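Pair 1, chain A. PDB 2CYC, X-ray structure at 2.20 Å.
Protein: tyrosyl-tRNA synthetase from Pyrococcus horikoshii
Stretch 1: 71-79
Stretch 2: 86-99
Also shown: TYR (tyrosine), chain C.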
# COMPACT_ATOMS: atom_id res chain seq x y z
N PHE A 71 5.08 -17.38 -11.57
CA PHE A 71 4.24 -16.68 -10.60
C PHE A 71 3.04 -16.06 -11.33
O PHE A 71 3.21 -15.17 -12.17
CB PHE A 71 5.09 -15.59 -9.94
CG PHE A 71 4.45 -14.89 -8.78
CD1 PHE A 71 4.34 -15.52 -7.54
CD2 PHE A 71 4.04 -13.55 -8.89
CE1 PHE A 71 3.84 -14.83 -6.42
CE2 PHE A 71 3.53 -12.85 -7.79
CZ PHE A 71 3.44 -13.50 -6.55
N LEU A 72 1.83 -16.54 -11.01
CA LEU A 72 0.59 -16.06 -11.63
C LEU A 72 0.08 -14.92 -10.75
O LEU A 72 -0.50 -15.15 -9.68
CB LEU A 72 -0.42 -17.22 -11.70
CG LEU A 72 0.16 -18.52 -12.28
CD1 LEU A 72 -0.73 -19.72 -11.92
CD2 LEU A 72 0.31 -18.40 -13.78
N ALA A 73 0.30 -13.69 -11.21
CA ALA A 73 -0.06 -12.49 -10.45
C ALA A 73 -1.53 -12.11 -10.48
O ALA A 73 -1.90 -11.12 -11.12
CB ALA A 73 0.80 -11.32 -10.95
N ASP A 74 -2.37 -12.87 -9.76
CA ASP A 74 -3.81 -12.62 -9.77
C ASP A 74 -4.28 -11.29 -9.17
O ASP A 74 -4.93 -10.51 -9.87
CB ASP A 74 -4.60 -13.82 -9.19
CG ASP A 74 -4.15 -14.24 -7.78
OD1 ASP A 74 -3.13 -13.73 -7.26
OD2 ASP A 74 -4.83 -15.12 -7.21
N TRP A 75 -3.95 -11.01 -7.90
CA TRP A 75 -4.38 -9.75 -7.30
C TRP A 75 -3.79 -8.58 -8.08
O TRP A 75 -4.44 -7.54 -8.24
CB TRP A 75 -3.93 -9.63 -5.83
CG TRP A 75 -4.71 -10.47 -4.88
CD1 TRP A 75 -5.43 -11.60 -5.17
CD2 TRP A 75 -4.77 -10.32 -3.45
NE1 TRP A 75 -5.93 -12.16 -4.01
CE2 TRP A 75 -5.54 -11.40 -2.94
CE3 TRP A 75 -4.24 -9.38 -2.55
CZ2 TRP A 75 -5.79 -11.57 -1.57
CZ3 TRP A 75 -4.49 -9.54 -1.18
CH2 TRP A 75 -5.26 -10.63 -0.71
N HIS A 76 -2.57 -8.75 -8.57
CA HIS A 76 -1.91 -7.70 -9.35
C HIS A 76 -2.74 -7.38 -10.59
O HIS A 76 -2.94 -6.22 -10.92
CB HIS A 76 -0.50 -8.14 -9.80
CG HIS A 76 0.38 -8.61 -8.69
ND1 HIS A 76 0.17 -9.79 -8.02
CD2 HIS A 76 1.52 -8.07 -8.16
CE1 HIS A 76 1.14 -9.98 -7.13
NE2 HIS A 76 1.97 -8.95 -7.20
N SER A 77 -3.21 -8.42 -11.27
CA SER A 77 -4.02 -8.26 -12.47
C SER A 77 -5.37 -7.62 -12.13
O SER A 77 -5.91 -6.84 -12.91
CB SER A 77 -4.25 -9.61 -13.15
OG SER A 77 -3.03 -10.22 -13.51
N TRP A 78 -5.89 -7.97 -10.96
CA TRP A 78 -7.16 -7.43 -10.47
C TRP A 78 -6.96 -5.92 -10.27
O TRP A 78 -7.78 -5.10 -10.70
CB TRP A 78 -7.51 -8.14 -9.16
CG TRP A 78 -8.49 -7.44 -8.26
CD1 TRP A 78 -9.66 -6.81 -8.62
CD2 TRP A 78 -8.40 -7.32 -6.83
NE1 TRP A 78 -10.30 -6.32 -7.50
CE2 TRP A 78 -9.55 -6.62 -6.39
CE3 TRP A 78 -7.46 -7.75 -5.88
CZ2 TRP A 78 -9.78 -6.33 -5.03
CZ3 TRP A 78 -7.68 -7.47 -4.53
CH2 TRP A 78 -8.84 -6.75 -4.12
N ILE A 79 -5.86 -5.56 -9.63
CA ILE A 79 -5.51 -4.17 -9.37
C ILE A 79 -5.34 -3.42 -10.69
O ILE A 79 -5.78 -2.27 -10.84
CB ILE A 79 -4.19 -4.07 -8.59
CG1 ILE A 79 -4.43 -4.43 -7.12
CG2 ILE A 79 -3.58 -2.68 -8.75
CD1 ILE A 79 -3.15 -4.49 -6.30
N ASP A 86 -12.29 -8.70 -12.67
CA ASP A 86 -13.01 -9.78 -11.98
C ASP A 86 -11.97 -10.79 -11.48
O ASP A 86 -11.57 -11.70 -12.20
CB ASP A 86 -13.99 -10.46 -12.95
CG ASP A 86 -14.93 -11.45 -12.24
OD1 ASP A 86 -14.46 -12.20 -11.35
OD2 ASP A 86 -16.13 -11.47 -12.58
N LEU A 87 -11.54 -10.61 -10.23
CA LEU A 87 -10.55 -11.48 -9.63
C LEU A 87 -10.89 -12.96 -9.81
O LEU A 87 -10.00 -13.78 -10.06
CB LEU A 87 -10.40 -11.16 -8.14
CG LEU A 87 -9.36 -11.96 -7.35
CD1 LEU A 87 -7.99 -11.82 -8.03
CD2 LEU A 87 -9.30 -11.45 -5.92
N GLU A 88 -12.17 -13.30 -9.67
CA GLU A 88 -12.62 -14.69 -9.82
C GLU A 88 -12.27 -15.23 -11.21
O GLU A 88 -11.76 -16.35 -11.33
CB GLU A 88 -14.14 -14.76 -9.66
CG GLU A 88 -14.66 -14.24 -8.35
CD GLU A 88 -14.87 -15.35 -7.36
OE1 GLU A 88 -13.89 -16.07 -7.07
OE2 GLU A 88 -16.02 -15.51 -6.88
N VAL A 89 -12.58 -14.45 -12.24
CA VAL A 89 -12.30 -14.87 -13.60
C VAL A 89 -10.79 -14.91 -13.83
O VAL A 89 -10.28 -15.81 -14.52
CB VAL A 89 -12.96 -13.91 -14.62
CG1 VAL A 89 -12.56 -14.29 -16.04
CG2 VAL A 89 -14.48 -13.99 -14.48
N ILE A 90 -10.08 -13.95 -13.25
CA ILE A 90 -8.63 -13.89 -13.37
C ILE A 90 -8.04 -15.20 -12.83
O ILE A 90 -7.19 -15.82 -13.47
CB ILE A 90 -8.07 -12.69 -12.57
CG1 ILE A 90 -8.31 -11.41 -13.37
CG2 ILE A 90 -6.58 -12.88 -12.25
CD1 ILE A 90 -8.10 -10.13 -12.56
N GLN A 91 -8.53 -15.63 -11.68
CA GLN A 91 -8.04 -16.85 -11.06
C GLN A 91 -8.36 -18.13 -11.84
O GLN A 91 -7.54 -19.05 -11.91
CB GLN A 91 -8.56 -16.93 -9.61
CG GLN A 91 -7.82 -15.94 -8.71
CD GLN A 91 -8.40 -15.81 -7.31
OE1 GLN A 91 -7.68 -15.51 -6.36
NE2 GLN A 91 -9.70 -16.02 -7.19
N GLU A 92 -9.54 -18.18 -12.44
CA GLU A 92 -9.92 -19.35 -13.21
C GLU A 92 -9.04 -19.43 -14.46
O GLU A 92 -8.54 -20.50 -14.82
CB GLU A 92 -11.39 -19.26 -13.62
CG GLU A 92 -11.75 -20.24 -14.72
CD GLU A 92 -13.24 -20.39 -14.92
OE1 GLU A 92 -13.96 -19.37 -14.85
OE2 GLU A 92 -13.69 -21.54 -15.15
N VAL A 93 -8.85 -18.28 -15.11
CA VAL A 93 -8.03 -18.19 -16.31
C VAL A 93 -6.58 -18.56 -16.01
O VAL A 93 -5.95 -19.30 -16.77
CB VAL A 93 -8.05 -16.76 -16.90
CG1 VAL A 93 -6.99 -16.62 -17.98
CG2 VAL A 93 -9.44 -16.46 -17.50
N ALA A 94 -6.06 -18.05 -14.90
CA ALA A 94 -4.68 -18.32 -14.51
C ALA A 94 -4.44 -19.83 -14.38
O ALA A 94 -3.48 -20.37 -14.94
CB ALA A 94 -4.37 -17.62 -13.18
N LEU A 95 -5.32 -20.51 -13.65
CA LEU A 95 -5.21 -21.94 -13.43
C LEU A 95 -5.65 -22.85 -14.57
O LEU A 95 -5.07 -23.91 -14.78
CB LEU A 95 -6.00 -22.32 -12.17
CG LEU A 95 -5.22 -22.40 -10.85
CD1 LEU A 95 -4.25 -21.24 -10.73
CD2 LEU A 95 -6.19 -22.43 -9.69
N LYS A 96 -6.66 -22.44 -15.33
CA LYS A 96 -7.16 -23.29 -16.40
C LYS A 96 -6.58 -23.05 -17.77
O LYS A 96 -6.62 -23.95 -18.62
CB LYS A 96 -8.68 -23.21 -16.45
CG LYS A 96 -9.35 -23.86 -15.25
CD LYS A 96 -10.87 -23.74 -15.34
CE LYS A 96 -11.56 -24.49 -14.21
NZ LYS A 96 -13.04 -24.35 -14.26
N TYR A 97 -6.05 -21.86 -18.01
CA TYR A 97 -5.47 -21.57 -19.32
C TYR A 97 -4.00 -21.18 -19.28
O TYR A 97 -3.16 -21.82 -19.91
CB TYR A 97 -6.23 -20.44 -20.01
CG TYR A 97 -5.47 -19.88 -21.20
CD1 TYR A 97 -5.37 -20.62 -22.39
CD2 TYR A 97 -4.80 -18.66 -21.12
CE1 TYR A 97 -4.62 -20.15 -23.47
CE2 TYR A 97 -4.05 -18.18 -22.19
CZ TYR A 97 -3.96 -18.93 -23.36
OH TYR A 97 -3.22 -18.46 -24.42
N PHE A 98 -3.70 -20.12 -18.55
CA PHE A 98 -2.34 -19.60 -18.50
C PHE A 98 -1.29 -20.59 -18.03
O PHE A 98 -0.24 -20.73 -18.66
CB PHE A 98 -2.28 -18.33 -17.64
CG PHE A 98 -1.07 -17.50 -17.91
CD1 PHE A 98 0.15 -17.80 -17.30
CD2 PHE A 98 -1.12 -16.46 -18.83
CE1 PHE A 98 1.31 -17.08 -17.61
CE2 PHE A 98 0.03 -15.72 -19.14
CZ PHE A 98 1.25 -16.04 -18.53
N LYS A 99 -1.56 -21.27 -16.92
CA LYS A 99 -0.63 -22.25 -16.37
C LYS A 99 -0.23 -23.27 -17.42
O LYS A 99 0.96 -23.46 -17.67
CB LYS A 99 -1.25 -22.96 -15.17
CG LYS A 99 -0.39 -24.10 -14.61
CD LYS A 99 -0.98 -24.63 -13.32
CE LYS A 99 -0.08 -25.66 -12.66
NZ LYS A 99 0.05 -26.86 -13.51
N TYR C . 4.38 -6.58 -13.67
CA TYR C . 4.46 -7.85 -14.44
C TYR C . 3.88 -7.67 -15.84
O TYR C . 3.28 -6.60 -16.10
CB TYR C . 3.70 -8.97 -13.70
CG TYR C . 4.30 -9.32 -12.35
CD1 TYR C . 5.60 -9.81 -12.26
CD2 TYR C . 3.57 -9.16 -11.17
CE1 TYR C . 6.17 -10.14 -11.01
CE2 TYR C . 4.12 -9.49 -9.93
CZ TYR C . 5.41 -9.97 -9.85
OH TYR C . 5.95 -10.29 -8.62
OXT TYR C . 4.02 -8.60 -16.66

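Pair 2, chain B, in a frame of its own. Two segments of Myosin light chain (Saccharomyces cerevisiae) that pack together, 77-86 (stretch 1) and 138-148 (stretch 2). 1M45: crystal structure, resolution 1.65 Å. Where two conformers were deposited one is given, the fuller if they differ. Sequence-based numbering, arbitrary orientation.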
# COMPACT_ATOMS: atom_id res chain seq x y z
N THR B 77 -6.34 -8.15 3.94
CA THR B 77 -5.48 -7.35 3.05
C THR B 77 -4.01 -7.41 3.46
O THR B 77 -3.18 -6.80 2.78
CB THR B 77 -5.92 -5.86 2.98
OG1 THR B 77 -5.59 -5.21 4.20
CG2 THR B 77 -7.47 -5.73 2.78
N THR B 78 -3.68 -8.15 4.52
CA THR B 78 -2.28 -8.24 4.98
C THR B 78 -1.68 -9.62 4.80
O THR B 78 -0.65 -9.92 5.38
CB THR B 78 -2.14 -7.83 6.45
OG1 THR B 78 -2.74 -8.82 7.30
CG2 THR B 78 -2.85 -6.47 6.72
N LYS B 79 -2.34 -10.43 3.99
CA LYS B 79 -1.89 -11.82 3.85
C LYS B 79 -1.15 -12.13 2.57
O LYS B 79 -1.00 -13.31 2.24
CB LYS B 79 -3.09 -12.73 3.99
CG LYS B 79 -3.75 -12.61 5.36
CD LYS B 79 -4.99 -13.50 5.46
CE LYS B 79 -5.52 -13.45 6.90
NZ LYS B 79 -6.83 -14.15 7.06
N ALA B 80 -0.72 -11.12 1.82
CA ALA B 80 -0.00 -11.40 0.58
C ALA B 80 1.33 -12.05 0.80
O ALA B 80 1.99 -11.79 1.81
CB ALA B 80 0.20 -10.10 -0.25
N LYS B 81 1.74 -12.88 -0.15
CA LYS B 81 3.00 -13.60 -0.04
C LYS B 81 3.87 -13.32 -1.25
O LYS B 81 3.36 -13.01 -2.33
CB LYS B 81 2.74 -15.11 0.07
CG LYS B 81 1.92 -15.49 1.29
CD LYS B 81 1.84 -17.02 1.40
CE LYS B 81 1.26 -17.43 2.73
NZ LYS B 81 1.39 -18.92 2.92
N THR B 82 5.18 -13.49 -1.10
CA THR B 82 6.09 -13.25 -2.22
C THR B 82 5.70 -14.05 -3.45
O THR B 82 5.75 -13.55 -4.58
CB THR B 82 7.52 -13.58 -1.78
OG1 THR B 82 7.86 -12.69 -0.70
CG2 THR B 82 8.50 -13.26 -2.88
N GLU B 83 5.28 -15.29 -3.24
CA GLU B 83 4.92 -16.14 -4.35
C GLU B 83 3.76 -15.60 -5.19
O GLU B 83 3.62 -15.97 -6.35
CB GLU B 83 4.61 -17.56 -3.86
CG GLU B 83 3.34 -17.68 -3.04
CD GLU B 83 3.05 -19.11 -2.70
OE1 GLU B 83 3.74 -19.63 -1.80
OE2 GLU B 83 2.14 -19.70 -3.33
N ASP B 84 2.92 -14.74 -4.61
CA ASP B 84 1.80 -14.14 -5.32
C ASP B 84 2.26 -13.24 -6.47
O ASP B 84 1.50 -13.00 -7.40
CB ASP B 84 0.96 -13.29 -4.38
CG ASP B 84 0.18 -14.14 -3.38
OD1 ASP B 84 -0.31 -15.24 -3.78
OD2 ASP B 84 0.01 -13.80 -2.19
N PHE B 85 3.50 -12.77 -6.42
CA PHE B 85 3.95 -11.75 -7.41
C PHE B 85 5.12 -12.12 -8.29
O PHE B 85 5.44 -11.39 -9.23
CB PHE B 85 4.28 -10.47 -6.66
CG PHE B 85 3.18 -10.01 -5.77
CD1 PHE B 85 3.38 -9.94 -4.40
CD2 PHE B 85 1.92 -9.72 -6.30
CE1 PHE B 85 2.33 -9.55 -3.55
CE2 PHE B 85 0.89 -9.37 -5.44
CZ PHE B 85 1.12 -9.26 -4.06
N VAL B 86 5.78 -13.25 -7.98
CA VAL B 86 6.93 -13.68 -8.75
C VAL B 86 6.63 -13.92 -10.22
O VAL B 86 7.36 -13.45 -11.08
CB VAL B 86 7.58 -14.95 -8.11
CG1 VAL B 86 8.68 -15.55 -9.00
CG2 VAL B 86 8.14 -14.59 -6.77
N TYR B 138 13.88 -8.40 -7.78
CA TYR B 138 12.45 -8.25 -7.48
C TYR B 138 11.97 -9.04 -6.29
O TYR B 138 11.08 -8.60 -5.60
CB TYR B 138 11.56 -8.48 -8.68
CG TYR B 138 11.76 -9.73 -9.49
CD1 TYR B 138 11.23 -10.95 -9.07
CD2 TYR B 138 12.34 -9.66 -10.76
CE1 TYR B 138 11.33 -12.09 -9.87
CE2 TYR B 138 12.45 -10.79 -11.55
CZ TYR B 138 11.94 -12.00 -11.10
OH TYR B 138 12.07 -13.11 -11.90
N LYS B 139 12.59 -10.19 -6.03
CA LYS B 139 12.21 -10.89 -4.80
C LYS B 139 12.53 -10.07 -3.55
O LYS B 139 11.74 -10.07 -2.59
CB LYS B 139 12.91 -12.25 -4.70
CG LYS B 139 12.25 -13.32 -5.55
CD LYS B 139 12.91 -14.67 -5.29
CE LYS B 139 12.21 -15.76 -6.02
NZ LYS B 139 10.81 -15.90 -5.58
N LYS B 140 13.68 -9.41 -3.55
CA LYS B 140 14.05 -8.55 -2.43
C LYS B 140 13.11 -7.36 -2.35
O LYS B 140 12.69 -6.95 -1.26
CB LYS B 140 15.51 -8.11 -2.54
CG LYS B 140 15.92 -7.18 -1.42
CD LYS B 140 17.39 -6.74 -1.56
CE LYS B 140 17.88 -6.12 -0.24
NZ LYS B 140 17.10 -4.90 0.19
N PHE B 141 12.76 -6.81 -3.51
CA PHE B 141 11.84 -5.71 -3.57
C PHE B 141 10.49 -6.12 -2.99
O PHE B 141 9.95 -5.41 -2.14
CB PHE B 141 11.69 -5.24 -5.03
CG PHE B 141 10.52 -4.32 -5.26
CD1 PHE B 141 10.59 -2.99 -4.86
CD2 PHE B 141 9.37 -4.80 -5.90
CE1 PHE B 141 9.47 -2.13 -5.08
CE2 PHE B 141 8.26 -3.97 -6.11
CZ PHE B 141 8.32 -2.63 -5.70
N ILE B 142 9.96 -7.26 -3.44
CA ILE B 142 8.67 -7.74 -2.94
C ILE B 142 8.73 -7.93 -1.42
O ILE B 142 7.78 -7.56 -0.70
CB ILE B 142 8.27 -9.03 -3.62
CG1 ILE B 142 7.97 -8.75 -5.10
CG2 ILE B 142 7.01 -9.60 -2.97
CD1 ILE B 142 8.00 -10.05 -5.97
N GLU B 143 9.83 -8.50 -0.94
CA GLU B 143 9.98 -8.72 0.52
C GLU B 143 9.89 -7.40 1.29
O GLU B 143 9.23 -7.31 2.33
CB GLU B 143 11.28 -9.43 0.86
CG GLU B 143 11.28 -10.84 0.29
CD GLU B 143 10.35 -11.77 1.03
OE1 GLU B 143 10.14 -11.58 2.26
OE2 GLU B 143 9.81 -12.68 0.38
N ASP B 144 10.54 -6.37 0.76
CA ASP B 144 10.50 -5.07 1.41
C ASP B 144 9.09 -4.49 1.43
O ASP B 144 8.63 -3.94 2.44
CB ASP B 144 11.46 -4.11 0.69
CG ASP B 144 12.92 -4.38 1.03
OD1 ASP B 144 13.80 -3.76 0.37
OD2 ASP B 144 13.31 -5.21 1.88
N VAL B 145 8.39 -4.60 0.31
CA VAL B 145 7.06 -4.02 0.21
C VAL B 145 6.10 -4.73 1.15
O VAL B 145 5.20 -4.09 1.69
CB VAL B 145 6.55 -4.09 -1.26
CG1 VAL B 145 5.03 -3.82 -1.39
CG2 VAL B 145 7.37 -3.10 -2.13
N LEU B 146 6.27 -6.04 1.30
CA LEU B 146 5.39 -6.83 2.13
C LEU B 146 5.76 -6.90 3.62
O LEU B 146 4.95 -7.39 4.44
CB LEU B 146 5.24 -8.23 1.54
CG LEU B 146 4.65 -8.33 0.13
CD1 LEU B 146 4.57 -9.83 -0.18
CD2 LEU B 146 3.28 -7.64 0.01
N ARG B 147 6.93 -6.37 3.99
CA ARG B 147 7.36 -6.45 5.41
C ARG B 147 6.44 -5.65 6.33
O ARG B 147 6.14 -4.49 6.05
CB ARG B 147 8.79 -5.96 5.57
CG ARG B 147 9.45 -6.35 6.90
CD ARG B 147 10.96 -6.06 6.92
NE ARG B 147 11.68 -6.97 6.02
CZ ARG B 147 12.20 -6.62 4.85
NH1 ARG B 147 12.10 -5.36 4.42
NH2 ARG B 147 12.83 -7.52 4.10
N GLN B 148 6.01 -6.29 7.41
CA GLN B 148 5.06 -5.67 8.34
C GLN B 148 5.72 -4.94 9.49
O GLN B 148 5.41 -5.17 10.65
CB GLN B 148 4.06 -6.70 8.86
CG GLN B 148 3.14 -7.16 7.76
CD GLN B 148 2.02 -8.04 8.22
OE1 GLN B 148 1.59 -7.99 9.37
NE2 GLN B 148 1.50 -8.83 7.29
OXT GLN B 148 6.57 -4.09 9.26
O HOH W 1 -1.02 -10.76 8.26

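The sharpest difference between the two pairs lies at one matched position in the long helix, Ala94(A) in pair 1 and Leu146(B) in pair 2, because the bulk that fills the gap there comes from opposite sides. In pair 1 the large residue is Leu72(A), on the first stretch. Its CB lies 4.2 Å from CB of Ala94(A), its CD1 is 4.0 Å from CD1 of Leu95(A), and its CD2 reaches 3.6 Å from CD1 of Phe98(A). In pair 2 the position matching Leu72(A) is Ala80(B), with just a methyl, and the helix supplies the leucine: CB of Ala80(B) is 4.0 Å from CD2 of Leu146(B), while CD1 of Leu146(B) approaches CE1 of Phe85(B) at 4.1 Å. Large against small thus becomes small against large, and the contact is kept.

The shared framework is an extended or loop segment that leads into the start of a helix, packed on a second helix running largely the other way; in pair 1 the two helix axes cross at 136° and come within 9.2 Å. Fourteen central residues superpose with an RMSD of 0.9 Å, and the buried areas are almost equal, 513 Å² in pair 1 and 520 Å² in pair 2.

The best conserved point is the isoleucine, Ile90(A) matching Ile142(B), with CA atoms 0.3 Å apart and both side chains in the same m, t rotamer. Each points toward the first stretch, yet the surroundings differ. CD1 of Ile90(A) lies 3.9 Å from CB of Ser77(A) and 4.0 Å from CB of Trp78(A). Ser77(A) is small, and its OG turns back to donate a hydrogen bond to O of Ala73(A) (2.8 Å). Its counterpart Phe85(B) instead places CB 3.8 Å from CD1 of Ile142(B) and presents its ring edge to both CG2 of Ile142(B) and CD1 of Leu146(B). The phenylalanine thereby joins two successive turns of the helix.

At the neighbouring match, Trp78(A) with Val86(B), the balance of bulk is again different. Leu87(A) sets CD2 over one face of the indole of Trp78(A), and its CD1 is 3.8 Å from CD1 of Trp75(A), so the leucine is held by two tryptophans. Pair 2 has Lys139(B) in place of Leu87(A). Its CB points sideways, but the end of the chain comes nearer, bringing NZ within 3.2 Å of CG2 of Val86(B); the amino group itself lies beside the valine methyl, where pair 1 has a leucine against indole.

Asp74(A) and Thr82(B) also coincide, and both have a methyl of the isoleucine beside the backbone: CG2 of Ile90(A) is 3.7 Å from CA of Asp74(A), and CG2 of Ile142(B) is 3.8 Å from CA of Thr82(B). In pair 2 a water donates to OG1 of Thr78(B) (2.8 Å) and accepts a weak bond from NE2 of Gln148(B) (3.3 Å), adding a polar bridge beyond the apolar contacts.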